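Local coordinates for extracellular solute-binding protein family 1 (Pseudothermotoga lettingae, PDB 5CI5) that binds the sugar alpha-D-tagatose and, as an extracellular solute-binding protein of an ABC transporter, probably delivers such a sugar to its membrane permease for uptake, at residues L25-G30 with P79-A84; Q32-D37 with V57-F62; P133-C138 with G299-V304. One frame throughout, in Å; residues are numbered along the deposited sequence.

Contact 1: residues L25-G30 with P79-A84; sequences LTIWIG and PDLAFA
The pyrrolidine of Pro79 lies over one face of the Trp28 indole, its CD 3.6 Å from the centroid of the six-membered ring and 3° off the ring normal, a CH-pi contact. CB of Pro79 meets the pyrrole end of the same face, 3.6 Å from Trp28 CG, so the proline spans both rings. The Phe60 ring of strand 55-60 also meets the indole, planes at about 45°. At the other end a second CH-pi contact forms: Ile29 CG2 stands over the centre of the Phe83 ring, 3.9 Å from its centroid. With CG2 anti to the backbone N, this methyl is turned to the phenyl face. Between these rings the strands pair in parallel, their axes 4.7 Å apart and 12° from parallel. Leu81 N, Trp28 N and Phe83 N donate in turn to Thr26 O, Leu81 O and Trp28 O. Thr26 O also takes Asp80 N, and Asp80 OD2 accepts Thr26 N at 2.8 Å on its anti side, so this loop residue joins the pairing through its side chain. The same carboxylate is also held by Ser309, Asn311 and a salt bridge to Lys23. Strand 25-30 pairs on its other edge with strand 55-60, strand 81-85 is flanked on its other side by the antiparallel strand 298-304, and helix 62-75 covers the Trp28 and Ala82 face through Tyr65, Leu69 and Ala72.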
loop_
_atom_site.group_PDB
_atom_site.type_symbol
_atom_site.label_atom_id
_atom_site.label_comp_id
_atom_site.label_asym_id
_atom_site.label_seq_id
_atom_site.Cartn_x
_atom_site.Cartn_y
_atom_site.Cartn_z
ATOM N N LEU A 25 -26.993 2.831 -7.599
ATOM C CA LEU A 25 -25.735 3.270 -6.973
ATOM C C LEU A 25 -24.680 2.192 -7.155
ATOM O O LEU A 25 -24.891 1.035 -6.790
ATOM C CB LEU A 25 -25.940 3.589 -5.492
ATOM C CG LEU A 25 -24.795 4.275 -4.771
ATOM C CD1 LEU A 25 -24.523 5.668 -5.353
ATOM C CD2 LEU A 25 -25.092 4.386 -3.282
ATOM N N THR A 26 -23.536 2.569 -7.714
ATOM C CA THR A 26 -22.493 1.604 -8.025
ATOM C C THR A 26 -21.233 1.942 -7.242
ATOM O O THR A 26 -20.759 3.090 -7.323
ATOM C CB THR A 26 -22.170 1.595 -9.539
ATOM O OG1 THR A 26 -23.355 1.263 -10.271
ATOM C CG2 THR A 26 -21.086 0.591 -9.896
ATOM N N ILE A 27 -20.679 0.952 -6.519
ATOM C CA ILE A 27 -19.393 1.101 -5.848
ATOM C C ILE A 27 -18.354 0.157 -6.450
ATOM O O ILE A 27 -18.628 -1.007 -6.677
ATOM C CB ILE A 27 -19.502 0.883 -4.310
ATOM C CG1 ILE A 27 -18.155 1.148 -3.614
ATOM C CG2 ILE A 27 -20.021 -0.507 -3.944
ATOM C CD1 ILE A 27 -18.209 1.124 -2.077
ATOM N N TRP A 28 -17.161 0.684 -6.714
ATOM C CA TRP A 28 -16.025 -0.119 -7.131
ATOM C C TRP A 28 -15.039 -0.218 -5.997
ATOM O O TRP A 28 -14.536 0.812 -5.526
ATOM C CB TRP A 28 -15.340 0.493 -8.342
ATOM C CG TRP A 28 -16.109 0.307 -9.596
ATOM C CD1 TRP A 28 -17.385 -0.175 -9.720
ATOM C CD2 TRP A 28 -15.644 0.569 -10.924
ATOM N NE1 TRP A 28 -17.746 -0.221 -11.059
ATOM C CE2 TRP A 28 -16.690 0.223 -11.810
ATOM C CE3 TRP A 28 -14.442 1.055 -11.454
ATOM C CZ2 TRP A 28 -16.568 0.362 -13.191
ATOM C CZ3 TRP A 28 -14.331 1.183 -12.829
ATOM C CH2 TRP A 28 -15.377 0.839 -13.674
ATOM N N ILE A 29 -14.743 -1.452 -5.589
ATOM C CA ILE A 29 -13.808 -1.725 -4.509
ATOM C C ILE A 29 -12.600 -2.400 -5.122
ATOM O O ILE A 29 -12.720 -3.408 -5.817
ATOM C CB ILE A 29 -14.432 -2.607 -3.430
ATOM C CG1 ILE A 29 -15.720 -1.962 -2.922
ATOM C CG2 ILE A 29 -13.455 -2.835 -2.271
ATOM C CD1 ILE A 29 -16.574 -2.830 -2.048
ATOM N N GLY A 30 -11.441 -1.804 -4.875
ATOM C CA GLY A 30 -10.220 -2.246 -5.502
ATOM C C GLY A 30 -9.064 -2.430 -4.546
ATOM O O GLY A 30 -9.005 -1.820 -3.482
ATOM N N PRO A 79 -18.338 3.895 -11.957
ATOM C CA PRO A 79 -18.853 3.953 -10.584
ATOM C C PRO A 79 -19.390 5.322 -10.135
ATOM O O PRO A 79 -19.009 6.382 -10.662
ATOM C CB PRO A 79 -17.616 3.589 -9.762
ATOM C CG PRO A 79 -16.543 4.224 -10.514
ATOM C CD PRO A 79 -16.869 4.042 -11.971
ATOM N N ASP A 80 -20.274 5.290 -9.137
ATOM C CA ASP A 80 -20.677 6.472 -8.394
ATOM C C ASP A 80 -19.760 6.717 -7.199
ATOM O O ASP A 80 -19.596 7.855 -6.773
ATOM C CB ASP A 80 -22.110 6.322 -7.920
ATOM C CG ASP A 80 -23.055 6.067 -9.067
ATOM O OD1 ASP A 80 -23.032 6.877 -10.003
ATOM O OD2 ASP A 80 -23.790 5.058 -9.056
ATOM N N LEU A 81 -19.192 5.639 -6.651
ATOM C CA LEU A 81 -18.230 5.700 -5.550
ATOM C C LEU A 81 -17.127 4.706 -5.865
ATOM O O LEU A 81 -17.423 3.589 -6.256
ATOM C CB LEU A 81 -18.892 5.361 -4.206
ATOM C CG LEU A 81 -18.071 5.677 -2.959
ATOM C CD1 LEU A 81 -17.839 7.149 -2.772
ATOM C CD2 LEU A 81 -18.778 5.069 -1.723
ATOM N N ALA A 82 -15.864 5.126 -5.763
ATOM C CA ALA A 82 -14.732 4.275 -6.170
ATOM C C ALA A 82 -13.616 4.344 -5.165
ATOM O O ALA A 82 -13.318 5.402 -4.640
ATOM C CB ALA A 82 -14.164 4.691 -7.545
ATOM N N PHE A 83 -13.003 3.195 -4.919
ATOM C CA PHE A 83 -11.728 3.134 -4.241
ATOM C C PHE A 83 -10.659 3.823 -5.088
ATOM O O PHE A 83 -10.600 3.625 -6.293
ATOM C CB PHE A 83 -11.341 1.680 -3.991
ATOM C CG PHE A 83 -11.738 1.170 -2.630
ATOM C CD1 PHE A 83 -13.058 1.221 -2.192
ATOM C CD2 PHE A 83 -10.772 0.622 -1.786
ATOM C CE1 PHE A 83 -13.400 0.763 -0.928
ATOM C CE2 PHE A 83 -11.107 0.173 -0.534
ATOM C CZ PHE A 83 -12.419 0.240 -0.098
ATOM N N ALA A 84 -9.802 4.595 -4.434
ATOM C CA ALA A 84 -8.658 5.222 -5.098
ATOM C C ALA A 84 -7.485 5.180 -4.124
ATOM O O ALA A 84 -7.624 5.499 -2.932
ATOM C CB ALA A 84 -8.961 6.648 -5.532
#

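Contact 2: residues Q32-D37 with V57-F62; sequences QVAELD and VQLFGF. With T6T (alpha-D-tagatopyranose), chain C.
Gln32 and Phe62 approach each other loosely, OE1 of Gln32 lying 4.3 Å from CD1 of Phe62, yet both turn their ends to the same bound alpha-D-tagatopyranose; the two segments meet by van der Waals packing, with no hydrogen bond between them. Gln32 OE1 accepts a hydrogen bond from the sugar O2 at 2.6 Å. The side chain reaches it by a bend at chi2 (94°), which swings the amide toward the ligand. Phe62 comes from another direction: with CG anti to the backbone N (chi1 180°), its ring places CZ 3.8 Å from C6 of the sugar, which approaches the ring obliquely. Farther from the ligand, the 3-10 turn 32-35 rests on strand 57-60. Ala34 CB sits 3.7 Å from Phe60 O and 4.1 Å from Leu59 CB, while Leu59 CD1 reaches past it to Asp37 CB at 3.5 Å, at the start of helix 37-51. The amide of Gln32 is fixed in its rotation because NE2 donates to Asp248 OD2, leaving OE1 to face the sugar. A leucine in place of Gln32 would probably leave the sugar O2 without this acceptor and Asp248 without its amide donor. An amide acceptor for a hydroxyl, with an aromatic ring beside a ring methylene, suggests that this side of the pocket reads both the polar and the apolar surface of the sugar.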
loop_
_atom_site.group_PDB
_atom_site.type_symbol
_atom_site.label_atom_id
_atom_site.label_comp_id
_atom_site.label_asym_id
_atom_site.label_seq_id
_atom_site.Cartn_x
_atom_site.Cartn_y
_atom_site.Cartn_z
ATOM N N GLN A 32 -6.101 -5.096 -2.552
ATOM C CA GLN A 32 -6.074 -6.358 -1.838
ATOM C C GLN A 32 -7.298 -6.571 -0.931
ATOM O O GLN A 32 -7.696 -7.706 -0.731
ATOM C CB GLN A 32 -4.788 -6.457 -1.024
ATOM C CG GLN A 32 -3.533 -6.385 -1.836
ATOM C CD GLN A 32 -2.941 -4.997 -1.946
ATOM O OE1 GLN A 32 -3.631 -3.960 -1.863
ATOM N NE2 GLN A 32 -1.629 -4.959 -2.150
ATOM N N VAL A 33 -7.906 -5.498 -0.427
ATOM C CA VAL A 33 -9.026 -5.628 0.499
ATOM C C VAL A 33 -10.281 -6.132 -0.226
ATOM O O VAL A 33 -11.234 -6.578 0.396
ATOM C CB VAL A 33 -9.296 -4.272 1.236
ATOM C CG1 VAL A 33 -10.188 -3.363 0.435
ATOM C CG2 VAL A 33 -9.910 -4.504 2.599
ATOM N N ALA A 34 -10.273 -6.086 -1.549
ATOM C CA ALA A 34 -11.408 -6.589 -2.314
ATOM C C ALA A 34 -11.508 -8.113 -2.219
ATOM O O ALA A 34 -12.526 -8.679 -2.590
ATOM C CB ALA A 34 -11.312 -6.138 -3.778
ATOM N N GLU A 35 -10.482 -8.779 -1.683
ATOM C CA GLU A 35 -10.574 -10.228 -1.474
ATOM C C GLU A 35 -11.515 -10.607 -0.336
ATOM O O GLU A 35 -11.927 -11.767 -0.254
ATOM C CB GLU A 35 -9.188 -10.826 -1.202
ATOM C CG GLU A 35 -8.228 -10.566 -2.336
ATOM C CD GLU A 35 -6.889 -11.285 -2.182
ATOM O OE1 GLU A 35 -6.770 -12.204 -1.343
ATOM O OE2 GLU A 35 -5.960 -10.926 -2.925
ATOM N N LEU A 36 -11.832 -9.654 0.545
ATOM C CA LEU A 36 -12.655 -9.936 1.713
ATOM C C LEU A 36 -14.117 -9.773 1.310
ATOM O O LEU A 36 -14.838 -8.983 1.901
ATOM C CB LEU A 36 -12.288 -9.023 2.885
ATOM C CG LEU A 36 -10.815 -9.046 3.297
ATOM C CD1 LEU A 36 -10.535 -8.058 4.395
ATOM C CD2 LEU A 36 -10.396 -10.457 3.714
ATOM N N ASP A 37 -14.543 -10.556 0.315
ATOM C CA ASP A 37 -15.782 -10.271 -0.408
ATOM C C ASP A 37 -17.027 -10.589 0.426
ATOM O O ASP A 37 -18.072 -9.954 0.257
ATOM C CB ASP A 37 -15.830 -11.035 -1.745
ATOM C CG ASP A 37 -15.680 -12.544 -1.590
ATOM O OD1 ASP A 37 -14.912 -13.014 -0.725
ATOM O OD2 ASP A 37 -16.335 -13.264 -2.368
ATOM N N VAL A 57 -22.147 -3.715 -6.756
ATOM C CA VAL A 57 -20.769 -3.808 -6.301
ATOM C C VAL A 57 -19.891 -4.456 -7.385
ATOM O O VAL A 57 -20.267 -5.471 -7.997
ATOM C CB VAL A 57 -20.649 -4.627 -5.001
ATOM C CG1 VAL A 57 -19.167 -4.755 -4.570
ATOM C CG2 VAL A 57 -21.492 -4.031 -3.878
ATOM N N GLN A 58 -18.726 -3.876 -7.656
ATOM C CA GLN A 58 -17.742 -4.577 -8.475
ATOM C C GLN A 58 -16.396 -4.562 -7.728
ATOM O O GLN A 58 -15.964 -3.522 -7.211
ATOM C CB GLN A 58 -17.621 -3.955 -9.872
ATOM C CG GLN A 58 -16.719 -4.733 -10.836
ATOM C CD GLN A 58 -16.886 -4.296 -12.290
ATOM O OE1 GLN A 58 -17.835 -3.587 -12.633
ATOM N NE2 GLN A 58 -15.962 -4.729 -13.152
ATOM N N LEU A 59 -15.778 -5.738 -7.645
ATOM C CA LEU A 59 -14.507 -5.944 -6.946
ATOM C C LEU A 59 -13.386 -6.081 -7.951
ATOM O O LEU A 59 -13.536 -6.752 -8.974
ATOM C CB LEU A 59 -14.568 -7.210 -6.075
ATOM C CG LEU A 59 -15.734 -7.268 -5.084
ATOM C CD1 LEU A 59 -15.801 -8.618 -4.336
ATOM C CD2 LEU A 59 -15.645 -6.127 -4.115
ATOM N N PHE A 60 -12.244 -5.479 -7.639
ATOM C CA PHE A 60 -11.106 -5.450 -8.550
ATOM C C PHE A 60 -9.814 -5.831 -7.843
ATOM O O PHE A 60 -9.478 -5.241 -6.817
ATOM C CB PHE A 60 -10.888 -4.057 -9.140
ATOM C CG PHE A 60 -12.022 -3.535 -9.964
ATOM C CD1 PHE A 60 -13.123 -2.986 -9.357
ATOM C CD2 PHE A 60 -11.961 -3.549 -11.355
ATOM C CE1 PHE A 60 -14.145 -2.453 -10.099
ATOM C CE2 PHE A 60 -12.991 -3.020 -12.107
ATOM C CZ PHE A 60 -14.096 -2.488 -11.478
ATOM N N GLY A 61 -9.046 -6.736 -8.440
ATOM C CA GLY A 61 -7.694 -6.992 -7.964
ATOM C C GLY A 61 -6.777 -5.786 -8.129
ATOM O O GLY A 61 -6.966 -4.935 -8.997
ATOM N N PHE A 62 -5.752 -5.711 -7.301
ATOM C CA PHE A 62 -4.893 -4.548 -7.316
ATOM C C PHE A 62 -4.162 -4.318 -8.612
ATOM O O PHE A 62 -4.080 -3.197 -9.070
ATOM C CB PHE A 62 -3.832 -4.623 -6.203
ATOM C CG PHE A 62 -2.901 -3.433 -6.178
ATOM C CD1 PHE A 62 -3.370 -2.181 -5.812
ATOM C CD2 PHE A 62 -1.586 -3.560 -6.545
ATOM C CE1 PHE A 62 -2.538 -1.080 -5.797
ATOM C CE2 PHE A 62 -0.735 -2.453 -6.534
ATOM C CZ PHE A 62 -1.211 -1.215 -6.165
HETATM O O3 T6T C . -0.718 0.407 0.792
HETATM C C3 T6T C . -1.816 0.194 -0.088
HETATM C C4 T6T C . -1.631 1.072 -1.325
HETATM O O4 T6T C . -1.446 2.438 -0.931
HETATM C C5 T6T C . -0.428 0.559 -2.087
HETATM O O5 T6T C . -0.217 1.343 -3.263
HETATM C C6 T6T C . -0.612 -0.914 -2.437
HETATM O O6 T6T C . -0.769 -1.661 -1.231
HETATM C C2 T6T C . -1.896 -1.255 -0.448
HETATM O O2 T6T C . -3.099 -1.500 -1.186
HETATM C C1 T6T C . -1.910 -2.147 0.813
HETATM O O1 T6T C . -2.910 -1.827 1.709
#

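Contact 3: residues P133-C138 with G299-V304; sequences PWYTDC and GGWALV. With T6T (alpha-D-tagatopyranose), chain C.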
loop_
_atom_site.group_PDB
_atom_site.type_symbol
_atom_site.label_atom_id
_atom_site.label_comp_id
_atom_site.label_asym_id
_atom_site.label_seq_id
_atom_site.Cartn_x
_atom_site.Cartn_y
_atom_site.Cartn_z
ATOM N N PRO A 133 -10.418 9.188 3.037
ATOM C CA PRO A 133 -9.615 7.998 3.385
ATOM C C PRO A 133 -10.463 6.983 4.148
ATOM O O PRO A 133 -11.078 7.346 5.155
ATOM C CB PRO A 133 -8.486 8.583 4.253
ATOM C CG PRO A 133 -8.351 9.981 3.745
ATOM C CD PRO A 133 -9.781 10.423 3.521
ATOM N N TRP A 134 -10.483 5.744 3.672
ATOM C CA TRP A 134 -11.288 4.680 4.283
ATOM C C TRP A 134 -10.433 3.678 5.090
ATOM O O TRP A 134 -10.791 3.330 6.213
ATOM C CB TRP A 134 -12.096 3.939 3.212
ATOM C CG TRP A 134 -12.989 2.915 3.841
ATOM C CD1 TRP A 134 -14.185 3.163 4.488
ATOM C CD2 TRP A 134 -12.747 1.508 3.981
ATOM N NE1 TRP A 134 -14.704 1.986 4.987
ATOM C CE2 TRP A 134 -13.848 0.961 4.691
ATOM C CE3 TRP A 134 -11.727 0.647 3.553
ATOM C CZ2 TRP A 134 -13.944 -0.395 5.006
ATOM C CZ3 TRP A 134 -11.830 -0.720 3.864
ATOM C CH2 TRP A 134 -12.938 -1.224 4.578
ATOM N N TYR A 135 -9.344 3.163 4.510
ATOM C CA TYR A 135 -8.357 2.458 5.326
ATOM C C TYR A 135 -6.977 2.959 5.001
ATOM O O TYR A 135 -6.743 3.562 3.958
ATOM C CB TYR A 135 -8.441 0.931 5.159
ATOM C CG TYR A 135 -7.621 0.228 4.080
ATOM C CD1 TYR A 135 -6.250 0.057 4.220
ATOM C CD2 TYR A 135 -8.239 -0.361 2.984
ATOM C CE1 TYR A 135 -5.518 -0.653 3.270
ATOM C CE2 TYR A 135 -7.522 -1.083 2.035
ATOM C CZ TYR A 135 -6.165 -1.227 2.193
ATOM O OH TYR A 135 -5.503 -1.969 1.228
ATOM N N THR A 136 -6.092 2.771 5.967
ATOM C CA THR A 136 -4.715 3.178 5.796
ATOM C C THR A 136 -3.776 2.078 6.315
ATOM O O THR A 136 -4.220 0.997 6.763
ATOM C CB THR A 136 -4.465 4.533 6.499
ATOM O OG1 THR A 136 -3.176 5.049 6.137
ATOM C CG2 THR A 136 -4.598 4.452 8.029
ATOM N N ASP A 137 -2.486 2.353 6.200
ATOM C CA ASP A 137 -1.445 1.417 6.561
ATOM C C ASP A 137 -0.099 2.124 6.535
ATOM O O ASP A 137 0.012 3.275 6.099
ATOM C CB ASP A 137 -1.432 0.208 5.598
ATOM C CG ASP A 137 -1.116 0.597 4.131
ATOM O OD1 ASP A 137 -0.089 1.267 3.908
ATOM O OD2 ASP A 137 -1.902 0.229 3.204
ATOM N N CYS A 138 0.924 1.428 7.019
ATOM C CA CYS A 138 2.292 1.812 6.693
ATOM C C CYS A 138 3.028 0.508 6.453
ATOM O O CYS A 138 2.537 -0.576 6.803
ATOM C CB CYS A 138 2.954 2.661 7.791
ATOM S SG CYS A 138 3.158 1.877 9.374
ATOM N N GLY A 299 0.430 4.249 3.112
ATOM C CA GLY A 299 -0.496 3.785 2.097
ATOM C C GLY A 299 -1.937 3.711 2.566
ATOM O O GLY A 299 -2.287 4.108 3.680
ATOM N N GLY A 300 -2.788 3.202 1.671
ATOM C CA GLY A 300 -4.198 3.045 1.958
ATOM C C GLY A 300 -5.067 3.379 0.758
ATOM O O GLY A 300 -4.561 3.527 -0.377
ATOM N N TRP A 301 -6.372 3.503 1.015
ATOM C CA TRP A 301 -7.364 3.772 -0.026
ATOM C C TRP A 301 -8.375 4.801 0.456
ATOM O O TRP A 301 -8.758 4.791 1.622
ATOM C CB TRP A 301 -8.092 2.494 -0.445
ATOM C CG TRP A 301 -7.141 1.547 -1.070
ATOM C CD1 TRP A 301 -6.260 0.742 -0.418
ATOM C CD2 TRP A 301 -6.891 1.370 -2.469
ATOM N NE1 TRP A 301 -5.473 0.073 -1.320
ATOM C CE2 TRP A 301 -5.847 0.440 -2.585
ATOM C CE3 TRP A 301 -7.445 1.918 -3.634
ATOM C CZ2 TRP A 301 -5.361 0.012 -3.820
ATOM C CZ3 TRP A 301 -6.953 1.499 -4.853
ATOM C CH2 TRP A 301 -5.906 0.572 -4.935
ATOM N N ALA A 302 -8.774 5.683 -0.462
ATOM C CA ALA A 302 -9.842 6.653 -0.256
ATOM C C ALA A 302 -11.058 6.291 -1.096
ATOM O O ALA A 302 -10.951 5.568 -2.085
ATOM C CB ALA A 302 -9.384 8.070 -0.618
ATOM N N LEU A 303 -12.204 6.799 -0.667
ATOM C CA LEU A 303 -13.436 6.751 -1.426
ATOM C C LEU A 303 -13.588 8.073 -2.184
ATOM O O LEU A 303 -13.483 9.145 -1.594
ATOM C CB LEU A 303 -14.640 6.519 -0.515
ATOM C CG LEU A 303 -14.523 5.303 0.380
ATOM C CD1 LEU A 303 -15.636 5.295 1.419
ATOM C CD2 LEU A 303 -14.572 4.041 -0.449
ATOM N N VAL A 304 -13.800 7.977 -3.491
ATOM C CA VAL A 304 -13.957 9.167 -4.341
ATOM C C VAL A 304 -15.258 9.070 -5.136
ATOM O O VAL A 304 -15.759 7.987 -5.373
ATOM C CB VAL A 304 -12.772 9.382 -5.321
ATOM C CG1 VAL A 304 -11.464 9.388 -4.543
ATOM C CG2 VAL A 304 -12.739 8.332 -6.423
HETATM O O3 T6T C . -0.718 0.407 0.792
HETATM C C3 T6T C . -1.816 0.194 -0.088
HETATM C C4 T6T C . -1.631 1.072 -1.325
HETATM O O4 T6T C . -1.446 2.438 -0.931
HETATM C C5 T6T C . -0.428 0.559 -2.087
HETATM O O5 T6T C . -0.217 1.343 -3.263
HETATM C C6 T6T C . -0.612 -0.914 -2.437
HETATM O O6 T6T C . -0.769 -1.661 -1.231
HETATM C C2 T6T C . -1.896 -1.255 -0.448
HETATM O O2 T6T C . -3.099 -1.500 -1.186
HETATM C C1 T6T C . -1.910 -2.147 0.813
HETATM O O1 T6T C . -2.910 -1.827 1.709
#
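Trp301 O receives two amides of the opposite strand: Trp134 N at 2.8 Å, and Tyr135 N in a weak, longer bond. This doubled pairing is a classic beta bulge in the antiparallel pair, whose segment axes run at 166°. Trp301 N returns a bond to Tyr135 O. Nearer the ligand, Gly299 N donates to Asp137 O from well above the carbonyl plane, and Gly299 O is met by Thr136 OG1 at 2.8 Å and, weakly, by Asp137 N. Several groups on these strands bind the alpha-D-tagatopyranose. Asp137 OD2 accepts from both O1 and O3 of the sugar, each at 2.7 Å; CG stands between the backbone N and the carbonyl carbon, which brings the carboxylate over Gly299. Gly300 N donates to the sugar O4 at 3.0 Å, nearly straight at 171°. Trp301 NE1 donates to O2, which lies at the indole edge, at 2.9 Å. Tyr135 OH is hydrogen-bonded to O1 (2.6 Å), its ring side by side with the Trp301 indole at an oblique 45°. Both glycines are demanded by space: a CB on Gly299 would strike the sugar O3 and Asp137 OD1, and one on Gly300 would strike Tyr135 O. Four sugar hydroxyls thus meet backbone and side-chain partners, and a carboxylate taking two of them is consistent with recognition that depends on the relative placement of O1 and O3.

All three contacts reach one mixed sheet, contact 2 through strand 55-60, on which the 32-37 turn packs; their centres lie about 11 to 14 Å apart. Along the chain, contact 2 is nested within the loop that contact 1 closes, and contact 3 follows both, with 160 residues between its segments. Strand 25-30 joins contacts 1 and 2 by pairing with strand 55-60, as Ile29 O and Phe60 N lie 2.8 Å apart; strands 81-85 and 298-304 join contacts 1 and 3 through Ala84 O and Ala302 N at 2.7 Å. Contacts 2 and 3 meet where Phe62 packs on Trp301. Contact 1 holds none of the pocket residues, its Phe83 side chain lying about 8 Å from the sugar, while contacts 2 and 3 supply several.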